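Local coordinates for dihydrolipoyl dehydrogenase (Elizabethkingia anophelis NUHP1, PDB 6UZI), which probably catalyses the NAD(+)-dependent oxidation of protein-bound dihydrolipoyl groups to lipoyl groups, using one FAD per subunit and a redox-active disulfide, at residues V99-Q102 / T103-I107; F109-K113 / N114-V118; V303-N306 / D307-T311; V339-L343 / A344-P348; V350-N353 / L354-G357. All coordinates share one frame; numbering follows the deposited sequence.

Contact 1 (V99-Q102 / T103-I107)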
loop_
_atom_site.group_PDB
_atom_site.type_symbol
_atom_site.label_atom_id
_atom_site.label_comp_id
_atom_site.label_asym_id
_atom_site.label_seq_id
_atom_site.Cartn_x
_atom_site.Cartn_y
_atom_site.Cartn_z
ATOM N N VAL A 99 16.181 15.109 4.331
ATOM C CA VAL A 99 15.611 14.202 3.337
ATOM C C VAL A 99 15.878 14.722 1.927
ATOM O O VAL A 99 16.271 13.962 1.036
ATOM C CB VAL A 99 14.098 14.011 3.589
ATOM C CG1 VAL A 99 13.470 13.158 2.500
ATOM C CG2 VAL A 99 13.850 13.379 4.951
ATOM N N VAL A 100 15.700 16.028 1.713
ATOM C CA VAL A 100 15.996 16.615 0.408
ATOM C C VAL A 100 17.484 16.486 0.092
ATOM O O VAL A 100 17.866 16.095 -1.017
ATOM C CB VAL A 100 15.519 18.081 0.351
ATOM C CG1 VAL A 100 15.918 18.734 -0.964
ATOM C CG2 VAL A 100 14.014 18.144 0.498
ATOM N N ASP A 101 18.349 16.812 1.058
ATOM C CA ASP A 101 19.782 16.667 0.814
ATOM C C ASP A 101 20.151 15.211 0.542
ATOM O O ASP A 101 21.056 14.941 -0.257
ATOM C CB ASP A 101 20.598 17.234 1.982
ATOM C CG ASP A 101 22.081 16.856 1.902
ATOM O OD1 ASP A 101 22.794 17.379 1.014
ATOM O OD2 ASP A 101 22.540 16.041 2.730
ATOM N N GLN A 102 19.461 14.264 1.184
ATOM C CA GLN A 102 19.703 12.852 0.901
ATOM C C GLN A 102 19.433 12.535 -0.562
ATOM O O GLN A 102 20.283 11.969 -1.259
ATOM C CB GLN A 102 18.807 11.975 1.779
ATOM C CG GLN A 102 19.359 11.543 3.122
ATOM C CD GLN A 102 18.434 10.537 3.798
ATOM O OE1 GLN A 102 17.480 10.914 4.487
ATOM N NE2 GLN A 102 18.703 9.250 3.583
ATOM N N THR A 103 18.251 12.916 -1.050
ATOM C CA THR A 103 17.854 12.559 -2.407
ATOM C C THR A 103 18.711 13.271 -3.452
ATOM O O THR A 103 19.011 12.700 -4.507
ATOM C CB THR A 103 16.366 12.854 -2.588
ATOM O OG1 THR A 103 15.641 12.306 -1.478
ATOM C CG2 THR A 103 15.830 12.249 -3.885
ATOM N N THR A 104 19.115 14.512 -3.175
ATOM C CA THR A 104 20.010 15.228 -4.082
ATOM C C THR A 104 21.327 14.478 -4.264
ATOM O O THR A 104 21.835 14.359 -5.386
ATOM C CB THR A 104 20.276 16.644 -3.547
ATOM O OG1 THR A 104 19.131 17.477 -3.758
ATOM C CG2 THR A 104 21.454 17.270 -4.241
ATOM N N LYS A 105 21.899 13.967 -3.174
ATOM C CA LYS A 105 23.142 13.213 -3.288
ATOM C C LYS A 105 22.951 11.947 -4.112
ATOM O O LYS A 105 23.849 11.544 -4.859
ATOM C CB LYS A 105 23.683 12.866 -1.899
ATOM C CG LYS A 105 24.355 14.019 -1.181
ATOM C CD LYS A 105 24.972 13.553 0.129
ATOM C CE LYS A 105 25.574 14.714 0.907
ATOM N NZ LYS A 105 26.208 14.237 2.168
ATOM N N GLY A 106 21.784 11.309 -3.992
ATOM C CA GLY A 106 21.515 10.127 -4.793
ATOM C C GLY A 106 21.442 10.445 -6.271
ATOM O O GLY A 106 21.931 9.680 -7.107
ATOM N N ILE A 107 20.860 11.594 -6.614
ATOM C CA ILE A 107 20.804 11.990 -8.012
ATOM C C ILE A 107 22.200 12.305 -8.534
ATOM O O ILE A 107 22.547 11.939 -9.661
ATOM C CB ILE A 107 19.851 13.181 -8.184
ATOM C CG1 ILE A 107 18.434 12.775 -7.787
ATOM C CG2 ILE A 107 19.876 13.668 -9.620
ATOM C CD1 ILE A 107 17.448 13.893 -7.876
#
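Thr103 holds the carbonyl of Val99 twice: its OG1 donates to Val99 O over 3.1 Å, and its backbone N donates to that same oxygen at 3.1 Å. The two donors come from opposite faces of the carbonyl plane. With chi1 at -48°, OG1 lies beside the Thr103 backbone N and is turned back down the helix, within range of Val99 O. Thr104 makes a poorer version of this arrangement, with a weak bond from Thr104 OG1 to Val100 O at 3.3 Å beside its regular N-H bond. All these donors reach back four residues, the spacing of an alpha helix, here the middle of helix 89-113. Threonine fits both positions because its hydroxyl can bond to the preceding turn while its methyl remains available for packing. On the exposed side, Asp101 and Lys105 are oppositely charged one turn apart, but Asp101 OD2 and Lys105 NZ stand 4.1 Å apart, beyond a salt bridge, so their attraction is probably modest. Lys105 is extended, and its CE comes within 3.8 Å of Asp101 OD2. Further out, Leu51 of the helix that carries the redox-active Cys50 packs on Val100, Thr103 and Thr104, while Arg396 of the second subunit lies against Val99, Gln102 and Thr103.

Contact 2 (F109-K113 / N114-V118)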
loop_
_atom_site.group_PDB
_atom_site.type_symbol
_atom_site.label_atom_id
_atom_site.label_comp_id
_atom_site.label_asym_id
_atom_site.label_seq_id
_atom_site.Cartn_x
_atom_site.Cartn_y
_atom_site.Cartn_z
ATOM N N PHE A 109 24.885 10.876 -7.486
ATOM C CA PHE A 109 25.462 9.547 -7.649
ATOM C C PHE A 109 25.019 8.909 -8.959
ATOM O O PHE A 109 25.841 8.332 -9.684
ATOM C CB PHE A 109 25.088 8.671 -6.452
ATOM C CG PHE A 109 25.454 7.223 -6.615
ATOM C CD1 PHE A 109 24.532 6.314 -7.123
ATOM C CD2 PHE A 109 26.720 6.768 -6.274
ATOM C CE1 PHE A 109 24.865 4.978 -7.287
ATOM C CE2 PHE A 109 27.052 5.432 -6.426
ATOM C CZ PHE A 109 26.125 4.539 -6.937
ATOM N N LEU A 110 23.732 9.033 -9.301
ATOM C CA LEU A 110 23.250 8.413 -10.531
ATOM C C LEU A 110 23.887 9.056 -11.756
ATOM O O LEU A 110 24.217 8.366 -12.727
ATOM C CB LEU A 110 21.730 8.517 -10.616
ATOM C CG LEU A 110 20.964 7.712 -9.572
ATOM C CD1 LEU A 110 19.484 7.885 -9.796
ATOM C CD2 LEU A 110 21.355 6.254 -9.594
ATOM N N MET A 111 24.101 10.371 -11.709
ATOM C CA MET A 111 24.720 11.057 -12.835
ATOM C C MET A 111 26.139 10.560 -13.059
ATOM O O MET A 111 26.529 10.287 -14.201
ATOM C CB MET A 111 24.698 12.571 -12.603
ATOM C CG MET A 111 23.308 13.158 -12.398
ATOM S SD MET A 111 22.272 13.103 -13.874
ATOM C CE MET A 111 21.187 11.715 -13.547
ATOM N N ASP A 112 26.919 10.407 -11.978
ATOM C CA ASP A 112 28.296 9.938 -12.123
ATOM C C ASP A 112 28.333 8.503 -12.610
ATOM O O ASP A 112 29.159 8.150 -13.458
ATOM C CB ASP A 112 29.051 10.027 -10.794
ATOM C CG ASP A 112 29.241 11.448 -10.317
ATOM O OD1 ASP A 112 29.640 11.620 -9.148
ATOM O OD2 ASP A 112 28.951 12.394 -11.081
ATOM N N LYS A 113 27.436 7.664 -12.085
ATOM C CA LYS A 113 27.432 6.258 -12.462
ATOM C C LYS A 113 27.142 6.087 -13.948
ATOM O O LYS A 113 27.756 5.245 -14.615
ATOM C CB LYS A 113 26.436 5.494 -11.592
ATOM C CG LYS A 113 26.506 4.006 -11.746
ATOM C CD LYS A 113 25.252 3.334 -11.228
ATOM C CE LYS A 113 24.656 2.420 -12.283
ATOM N NZ LYS A 113 23.896 1.307 -11.662
ATOM N N ASN A 114 26.234 6.895 -14.494
ATOM C CA ASN A 114 25.867 6.814 -15.899
ATOM C C ASN A 114 26.763 7.660 -16.795
ATOM O O ASN A 114 26.512 7.731 -18.005
ATOM C CB ASN A 114 24.409 7.229 -16.089
ATOM C CG ASN A 114 23.437 6.228 -15.504
ATOM O OD1 ASN A 114 22.976 5.329 -16.197
ATOM N ND2 ASN A 114 23.102 6.393 -14.233
ATOM N N LYS A 115 27.817 8.260 -16.235
ATOM C CA LYS A 115 28.805 9.037 -16.992
ATOM C C LYS A 115 28.152 10.213 -17.714
ATOM O O LYS A 115 28.504 10.546 -18.852
ATOM C CB LYS A 115 29.570 8.146 -17.977
ATOM C CG LYS A 115 30.331 7.008 -17.309
ATOM C CD LYS A 115 31.394 7.555 -16.373
ATOM C CE LYS A 115 32.024 6.467 -15.524
ATOM N NZ LYS A 115 31.354 6.344 -14.201
ATOM N N ILE A 116 27.214 10.869 -17.032
ATOM C CA ILE A 116 26.540 12.041 -17.571
ATOM C C ILE A 116 27.282 13.282 -17.107
ATOM O O ILE A 116 27.547 13.452 -15.911
ATOM C CB ILE A 116 25.072 12.094 -17.119
ATOM C CG1 ILE A 116 24.273 10.932 -17.705
ATOM C CG2 ILE A 116 24.446 13.420 -17.523
ATOM C CD1 ILE A 116 23.030 10.600 -16.914
ATOM N N THR A 117 27.585 14.174 -18.042
ATOM C CA THR A 117 28.202 15.435 -17.668
ATOM C C THR A 117 27.144 16.334 -17.054
ATOM O O THR A 117 26.063 16.515 -17.623
ATOM C CB THR A 117 28.833 16.117 -18.879
ATOM O OG1 THR A 117 29.647 15.176 -19.586
ATOM C CG2 THR A 117 29.680 17.284 -18.434
ATOM N N VAL A 118 27.449 16.899 -15.896
ATOM C CA VAL A 118 26.522 17.773 -15.198
ATOM C C VAL A 118 27.104 19.174 -15.226
ATOM O O VAL A 118 28.218 19.407 -14.739
ATOM C CB VAL A 118 26.260 17.303 -13.761
ATOM C CG1 VAL A 118 25.329 18.274 -13.056
ATOM C CG2 VAL A 118 25.659 15.915 -13.775
#
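Asn114 turns its CG beside its own backbone N (chi1 -69°), which brings the amide over the last helical turn to meet Leu110 O. Lys115, bent at chi2 and chi4, curls its ammonium group back to Asp112 O. These residues end helix 89-113 in a Schellman motif. Its C-prime residue is Lys115, with positive phi, and its two defining bonds run from Ile116 N to Met111 O (3.0 Å) and from Lys115 N to Asp112 O (3.1 Å). Asparagine suits the exit because its amide adds a second donor to Leu110 O, beyond the regular bond from Asn114 N. Asn114 ND2 gives a nearly straight bond of 2.7 Å, with Leu110 O in the amide plane, and Asn114 N reaches that oxygen from the other face of the Leu110 carbonyl plane. Ile116 and Val118 face the helix as the chain enters strand 117-120 of the FAD-binding Rossmann-type sheet. The sulfur end of Met111 meets Ile116, and its stem meets Val118 at about a right angle, with Ile39 of the neighbouring strand against all three. Lys113 NZ forms a salt bridge with the C-terminal carboxylate of Met475 of the second subunit. Lys115 NZ lies 2.9 Å from Asp112 O, which accepts two bonds.

Contact 3 (V303-N306 / D307-T311)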
loop_
_atom_site.group_PDB
_atom_site.type_symbol
_atom_site.label_atom_id
_atom_site.label_comp_id
_atom_site.label_asym_id
_atom_site.label_seq_id
_atom_site.Cartn_x
_atom_site.Cartn_y
_atom_site.Cartn_z
ATOM N N VAL A 303 5.343 24.167 -24.682
ATOM C CA VAL A 303 6.068 23.759 -25.877
ATOM C C VAL A 303 5.163 22.841 -26.687
ATOM O O VAL A 303 4.708 21.804 -26.186
ATOM C CB VAL A 303 7.383 23.052 -25.509
ATOM C CG1 VAL A 303 8.175 22.715 -26.756
ATOM C CG2 VAL A 303 8.214 23.885 -24.555
ATOM N N LYS A 304 4.871 23.233 -27.927
ATOM C CA LYS A 304 4.075 22.380 -28.800
ATOM C C LYS A 304 4.862 21.117 -29.136
ATOM O O LYS A 304 6.068 21.163 -29.400
ATOM C CB LYS A 304 3.690 23.117 -30.084
ATOM C CG LYS A 304 2.468 24.009 -29.982
ATOM C CD LYS A 304 2.334 24.887 -31.224
ATOM C CE LYS A 304 0.992 24.697 -31.924
ATOM N NZ LYS A 304 0.719 25.761 -32.944
ATOM N N THR A 305 4.173 19.979 -29.110
ATOM C CA THR A 305 4.793 18.693 -29.390
ATOM C C THR A 305 3.840 17.883 -30.249
ATOM O O THR A 305 2.644 18.173 -30.321
ATOM C CB THR A 305 5.131 17.916 -28.106
ATOM O OG1 THR A 305 3.978 17.861 -27.258
ATOM C CG2 THR A 305 6.242 18.606 -27.348
ATOM N N ASN A 306 4.374 16.852 -30.896
ATOM C CA ASN A 306 3.539 15.965 -31.682
ATOM C C ASN A 306 3.432 14.608 -30.981
ATOM O O ASN A 306 3.656 14.502 -29.768
ATOM C CB ASN A 306 4.112 15.866 -33.098
ATOM C CG ASN A 306 5.529 15.301 -33.126
ATOM O OD1 ASN A 306 6.021 14.746 -32.141
ATOM N ND2 ASN A 306 6.188 15.439 -34.268
ATOM N N ASP A 307 3.140 13.564 -31.755
ATOM C CA ASP A 307 2.987 12.232 -31.181
ATOM C C ASP A 307 4.282 11.723 -30.560
ATOM O O ASP A 307 4.242 10.938 -29.607
ATOM C CB ASP A 307 2.498 11.259 -32.251
ATOM C CG ASP A 307 1.030 11.429 -32.556
ATOM O OD1 ASP A 307 0.357 12.177 -31.812
ATOM O OD2 ASP A 307 0.550 10.818 -33.533
ATOM N N HIS A 308 5.432 12.157 -31.074
ATOM C CA HIS A 308 6.727 11.713 -30.578
ATOM C C HIS A 308 7.366 12.713 -29.627
ATOM O O HIS A 308 8.587 12.685 -29.446
ATOM C CB HIS A 308 7.671 11.427 -31.746
ATOM C CG HIS A 308 7.151 10.405 -32.707
ATOM N ND1 HIS A 308 6.251 10.713 -33.703
ATOM C CD2 HIS A 308 7.406 9.081 -32.823
ATOM C CE1 HIS A 308 5.975 9.622 -34.395
ATOM N NE2 HIS A 308 6.662 8.618 -33.882
ATOM N N LEU A 309 6.562 13.582 -29.006
ATOM C CA LEU A 309 7.053 14.642 -28.123
ATOM C C LEU A 309 8.080 15.533 -28.822
ATOM O O LEU A 309 8.976 16.095 -28.184
ATOM C CB LEU A 309 7.630 14.047 -26.837
ATOM C CG LEU A 309 6.589 13.318 -25.986
ATOM C CD1 LEU A 309 7.222 12.669 -24.766
ATOM C CD2 LEU A 309 5.526 14.303 -25.562
ATOM N N GLN A 310 7.922 15.696 -30.133
ATOM C CA GLN A 310 8.837 16.449 -30.977
ATOM C C GLN A 310 8.303 17.860 -31.195
ATOM O O GLN A 310 7.100 18.047 -31.415
ATOM C CB GLN A 310 8.995 15.743 -32.325
ATOM C CG GLN A 310 10.320 15.921 -33.024
ATOM C CD GLN A 310 10.342 15.188 -34.355
ATOM O OE1 GLN A 310 9.332 14.624 -34.775
ATOM N NE2 GLN A 310 11.497 15.174 -35.010
ATOM N N THR A 311 9.194 18.849 -31.131
ATOM C CA THR A 311 8.825 20.225 -31.442
ATOM C C THR A 311 8.783 20.421 -32.955
ATOM O O THR A 311 8.956 19.482 -33.737
ATOM C CB THR A 311 9.801 21.220 -30.819
ATOM O OG1 THR A 311 11.034 21.192 -31.544
ATOM C CG2 THR A 311 10.080 20.866 -29.383
#
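Asn306 OD1 is gripped by two backbone N-H groups, His308 N at 2.9 Å and Gln310 N at 2.9 Å. They reach it from opposite faces of the side-chain amide, each well out of its plane. The torsion chi1 of 61° sets CG between the backbone N and the carbonyl carbon, and this swings the amide over the bend it closes. The other half is also used: Asn306 ND2 bonds to Gln310 OE1 at 3.3 Å, nearly straight and in the plane of the Asn306 amide, although the two amide planes stand 60° apart. The bond to His308 N makes an Asx turn, superposed on a type I beta turn from Asn306 to Leu309 that Leu309 N closes on Asn306 O (3.1 Å). Leu309 then takes positive phi, and a weak bond joins Asn306 N to Gln310 O, in the manner of a tight hairpin with a G1-type bulge. A leucine fits there all the same, its buried side chain packing on Phe338 and Val339 of helix 329-343. Asparagine suits the first position because it can accept and donate at once. The bend lies just before strand 316-318. Val303 CG1 packs on Thr311 CG2, and Gln310 NE2 bonds onward to Pro314 O.

Contact 4 (V339-L343 / A344-P348)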
loop_
_atom_site.group_PDB
_atom_site.type_symbol
_atom_site.label_atom_id
_atom_site.label_comp_id
_atom_site.label_asym_id
_atom_site.label_seq_id
_atom_site.Cartn_x
_atom_site.Cartn_y
_atom_site.Cartn_z
ATOM N N VAL A 339 11.299 9.754 -25.015
ATOM C CA VAL A 339 12.129 10.482 -25.972
ATOM C C VAL A 339 13.464 9.775 -26.178
ATOM O O VAL A 339 13.920 9.603 -27.318
ATOM C CB VAL A 339 12.317 11.944 -25.527
ATOM C CG1 VAL A 339 13.374 12.615 -26.378
ATOM C CG2 VAL A 339 11.007 12.704 -25.663
ATOM N N ALA A 340 14.086 9.309 -25.092
ATOM C CA ALA A 340 15.376 8.637 -25.210
ATOM C C ALA A 340 15.275 7.411 -26.108
ATOM O O ALA A 340 16.112 7.207 -26.996
ATOM C CB ALA A 340 15.898 8.247 -23.825
ATOM N N GLU A 341 14.250 6.582 -25.900
ATOM C CA GLU A 341 14.098 5.399 -26.737
ATOM C C GLU A 341 13.741 5.775 -28.169
ATOM O O GLU A 341 14.205 5.124 -29.114
ATOM C CB GLU A 341 13.049 4.472 -26.124
ATOM C CG GLU A 341 13.548 3.781 -24.870
ATOM C CD GLU A 341 12.470 3.033 -24.134
ATOM O OE1 GLU A 341 11.373 2.873 -24.699
ATOM O OE2 GLU A 341 12.721 2.608 -22.986
ATOM N N THR A 342 12.973 6.852 -28.347
ATOM C CA THR A 342 12.690 7.346 -29.689
ATOM C C THR A 342 13.968 7.807 -30.379
ATOM O O THR A 342 14.185 7.512 -31.560
ATOM C CB THR A 342 11.667 8.483 -29.613
ATOM O OG1 THR A 342 10.365 7.942 -29.358
ATOM C CG2 THR A 342 11.648 9.306 -30.906
ATOM N N LEU A 343 14.833 8.520 -29.654
ATOM C CA LEU A 343 16.104 8.957 -30.223
ATOM C C LEU A 343 16.969 7.779 -30.631
ATOM O O LEU A 343 17.825 7.910 -31.513
ATOM C CB LEU A 343 16.859 9.829 -29.220
ATOM C CG LEU A 343 16.317 11.237 -29.012
ATOM C CD1 LEU A 343 17.051 11.921 -27.878
ATOM C CD2 LEU A 343 16.489 11.987 -30.298
ATOM N N ALA A 344 16.774 6.631 -29.997
ATOM C CA ALA A 344 17.559 5.442 -30.280
ATOM C C ALA A 344 16.985 4.606 -31.417
ATOM O O ALA A 344 17.511 3.523 -31.691
ATOM C CB ALA A 344 17.680 4.589 -29.017
ATOM N N GLY A 345 15.918 5.071 -32.072
ATOM C CA GLY A 345 15.329 4.355 -33.186
ATOM C C GLY A 345 14.245 3.365 -32.826
ATOM O O GLY A 345 13.777 2.635 -33.712
ATOM N N GLU A 346 13.857 3.292 -31.557
ATOM C CA GLU A 346 12.790 2.418 -31.105
ATOM C C GLU A 346 11.431 3.091 -31.291
ATOM O O GLU A 346 11.325 4.244 -31.723
ATOM C CB GLU A 346 13.018 2.017 -29.651
ATOM C CG GLU A 346 14.247 1.145 -29.439
ATOM C CD GLU A 346 14.528 0.849 -27.971
ATOM O OE1 GLU A 346 13.625 1.035 -27.125
ATOM O OE2 GLU A 346 15.650 0.392 -27.668
ATOM N N LYS A 347 10.375 2.332 -31.009
ATOM C CA LYS A 347 8.996 2.792 -31.165
ATOM C C LYS A 347 8.236 2.595 -29.854
ATOM O O LYS A 347 7.404 1.688 -29.733
ATOM C CB LYS A 347 8.315 2.058 -32.324
ATOM N N PRO A 348 8.493 3.432 -28.850
ATOM C CA PRO A 348 7.792 3.297 -27.569
ATOM C C PRO A 348 6.388 3.887 -27.640
ATOM O O PRO A 348 5.995 4.520 -28.619
ATOM C CB PRO A 348 8.670 4.097 -26.604
ATOM C CG PRO A 348 9.229 5.169 -27.448
ATOM C CD PRO A 348 9.442 4.558 -28.827
HETATM O O HOH W 1 10.733 1.092 -26.720
#
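The carboxylates of Glu341 and Glu346 are turned 42° against each other, their OE1 atoms 3.8 Å apart, and a water beside the pair bridges them. The water donates to both, at 2.8 Å from Glu341 OE1 and 2.9 Å from Glu346 OE1, which would probably ease the repulsion between these like charges. The Pro348 ring comes up to the Glu341 carboxylate, its CB 3.5 Å from Glu341 OE1. Beneath these groups, helix 329-343 ends in a Schellman motif, with Glu346 N bonded to Glu341 O at 3.1 Å and Gly345 N to Thr342 O at 3.0 Å. Gly345 has phi of 90°, where a side chain would jam against the preceding carbonyl oxygen, so the position calls for glycine. Ala344 N makes only weak bonds, to Ala340 O and Glu341 O. Glutamate at 341 serves more than the helix end. Its OE2 forms a salt bridge with Arg29 of helix 21-32, whose first turn holds the FAD-binding Gly22 and Gly23, and its OE1 forms another with Arg448 of the second subunit; these positive partners would probably keep it ionised. Thr342 bonds its OG1 to Phe338 O one turn back, as threonine can within a helix. The Pro348 ring meets the Thr342 side chain at about a right angle, with Pro348 CD 3.5 Å from Thr342 OG1.

Contact 5 (V350-N353 / L354-G357)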
loop_
_atom_site.group_PDB
_atom_site.type_symbol
_atom_site.label_atom_id
_atom_site.label_comp_id
_atom_site.label_asym_id
_atom_site.label_seq_id
_atom_site.Cartn_x
_atom_site.Cartn_y
_atom_site.Cartn_z
ATOM N N VAL A 350 3.225 5.775 -24.959
ATOM C CA VAL A 350 2.703 6.255 -23.684
ATOM C C VAL A 350 1.183 6.198 -23.746
ATOM O O VAL A 350 0.571 6.789 -24.645
ATOM C CB VAL A 350 3.166 7.682 -23.351
ATOM C CG1 VAL A 350 2.474 8.159 -22.078
ATOM C CG2 VAL A 350 4.669 7.740 -23.189
ATOM N N ASN A 351 0.577 5.479 -22.804
ATOM C CA ASN A 351 -0.876 5.456 -22.648
ATOM C C ASN A 351 -1.229 6.463 -21.555
ATOM O O ASN A 351 -1.144 6.160 -20.362
ATOM C CB ASN A 351 -1.373 4.057 -22.313
ATOM C CG ASN A 351 -2.884 3.949 -22.368
ATOM O OD1 ASN A 351 -3.599 4.956 -22.313
ATOM N ND2 ASN A 351 -3.381 2.721 -22.494
ATOM N N TYR A 352 -1.623 7.669 -21.969
ATOM C CA TYR A 352 -1.893 8.736 -21.013
ATOM C C TYR A 352 -3.159 8.475 -20.201
ATOM O O TYR A 352 -3.288 9.000 -19.088
ATOM C CB TYR A 352 -1.982 10.072 -21.761
ATOM C CG TYR A 352 -0.638 10.594 -22.234
ATOM C CD1 TYR A 352 0.178 11.351 -21.396
ATOM C CD2 TYR A 352 -0.160 10.287 -23.503
ATOM C CE1 TYR A 352 1.416 11.822 -21.823
ATOM C CE2 TYR A 352 1.075 10.742 -23.938
ATOM C CZ TYR A 352 1.857 11.511 -23.096
ATOM O OH TYR A 352 3.085 11.960 -23.530
ATOM N N ASN A 353 -4.063 7.627 -20.698
ATOM C CA ASN A 353 -5.240 7.271 -19.919
ATOM C C ASN A 353 -4.883 6.415 -18.709
ATOM O O ASN A 353 -5.670 6.355 -17.757
ATOM C CB ASN A 353 -6.253 6.540 -20.798
ATOM C CG ASN A 353 -7.633 6.470 -20.167
ATOM O OD1 ASN A 353 -8.124 7.457 -19.622
ATOM N ND2 ASN A 353 -8.260 5.300 -20.231
ATOM N N LEU A 354 -3.704 5.783 -18.709
ATOM C CA LEU A 354 -3.293 4.875 -17.646
ATOM C C LEU A 354 -2.193 5.459 -16.773
ATOM O O LEU A 354 -1.451 4.707 -16.135
ATOM C CB LEU A 354 -2.847 3.535 -18.224
ATOM C CG LEU A 354 -3.942 2.798 -18.993
ATOM C CD1 LEU A 354 -3.493 1.403 -19.350
ATOM C CD2 LEU A 354 -5.236 2.762 -18.186
ATOM N N ILE A 355 -2.078 6.781 -16.731
ATOM C CA ILE A 355 -1.168 7.466 -15.817
ATOM C C ILE A 355 -1.959 7.831 -14.564
ATOM O O ILE A 355 -2.896 8.639 -14.652
ATOM C CB ILE A 355 -0.566 8.720 -16.461
ATOM C CG1 ILE A 355 0.264 8.334 -17.681
ATOM C CG2 ILE A 355 0.277 9.491 -15.449
ATOM C CD1 ILE A 355 0.802 9.503 -18.446
ATOM N N PRO A 356 -1.627 7.283 -13.404
ATOM C CA PRO A 356 -2.430 7.561 -12.208
ATOM C C PRO A 356 -2.148 8.940 -11.633
ATOM O O PRO A 356 -1.074 9.516 -11.815
ATOM C CB PRO A 356 -1.989 6.465 -11.232
ATOM C CG PRO A 356 -0.534 6.222 -11.619
ATOM C CD PRO A 356 -0.494 6.378 -13.126
ATOM N N GLY A 357 -3.147 9.475 -10.941
ATOM C CA GLY A 357 -2.977 10.707 -10.197
ATOM C C GLY A 357 -3.226 10.479 -8.720
ATOM O O GLY A 357 -4.198 9.814 -8.354
#
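Leu354 and Asn351 make the tightly packed part of the contact: the buried leucine lies against the asparagine amide, with Asn351 ND2 3.4 Å from Leu354 CD1, and beyond it packs on Met437 of helix 426-438, an apolar setting that suits leucine. The backbone here is a short 3-10 turn at Tyr352 and Asn353, with Leu354 N bonded to Asn351 O at 3.1 Å and a weak, longer bond from Ile355 N to Tyr352 O. Asn351 begins it in the form of an Asx turn, its OD1 accepting a weak bond from Asn353 N at 3.2 Å. The more open side is that of the exposed Tyr352 ring. Ile355 lies alongside it, pointing the same way, with Ile355 CD1 3.5 Å from Tyr352 CD1. Ile355 is extended (chi2 175°), and this carries CD1 back to the ring and on toward Val350 CG1, 4.2 Å away. The ring gives Val350 CG1 a flat face to lie on, over its centre, while Ile355 reaches the ring with its long branch. The tyrosine hydroxyl bonds to Glu335 of helix 329-343. Ile355 also packs on His330, a predicted FAD-site residue, and on Ser450 of the second subunit, as the chain runs on toward strand 357-359.

In the fold
From the N terminus, contact 1 lies within helix 89-113, and contact 2 follows at its C-terminal end, turning the chain onto strand 117-120 of the FAD-binding sheet. Contact 3 comes much later, closing a tight bend before strand 316-318, which is at the opposite edge of that sheet. Contact 4 ends helix 329-343, and contact 5 leads the chain on into strand 357-359 of the dimerisation domain's sheet. Contacts 1, 2, 4 and 5 touch the second subunit; contact 3 does not. All are local and in series, so none nests in or crosses another. Leu309 links the last three, its CB 3.8 Å from Val339 CG2 and its CD2 3.9 Å from Tyr352 OH.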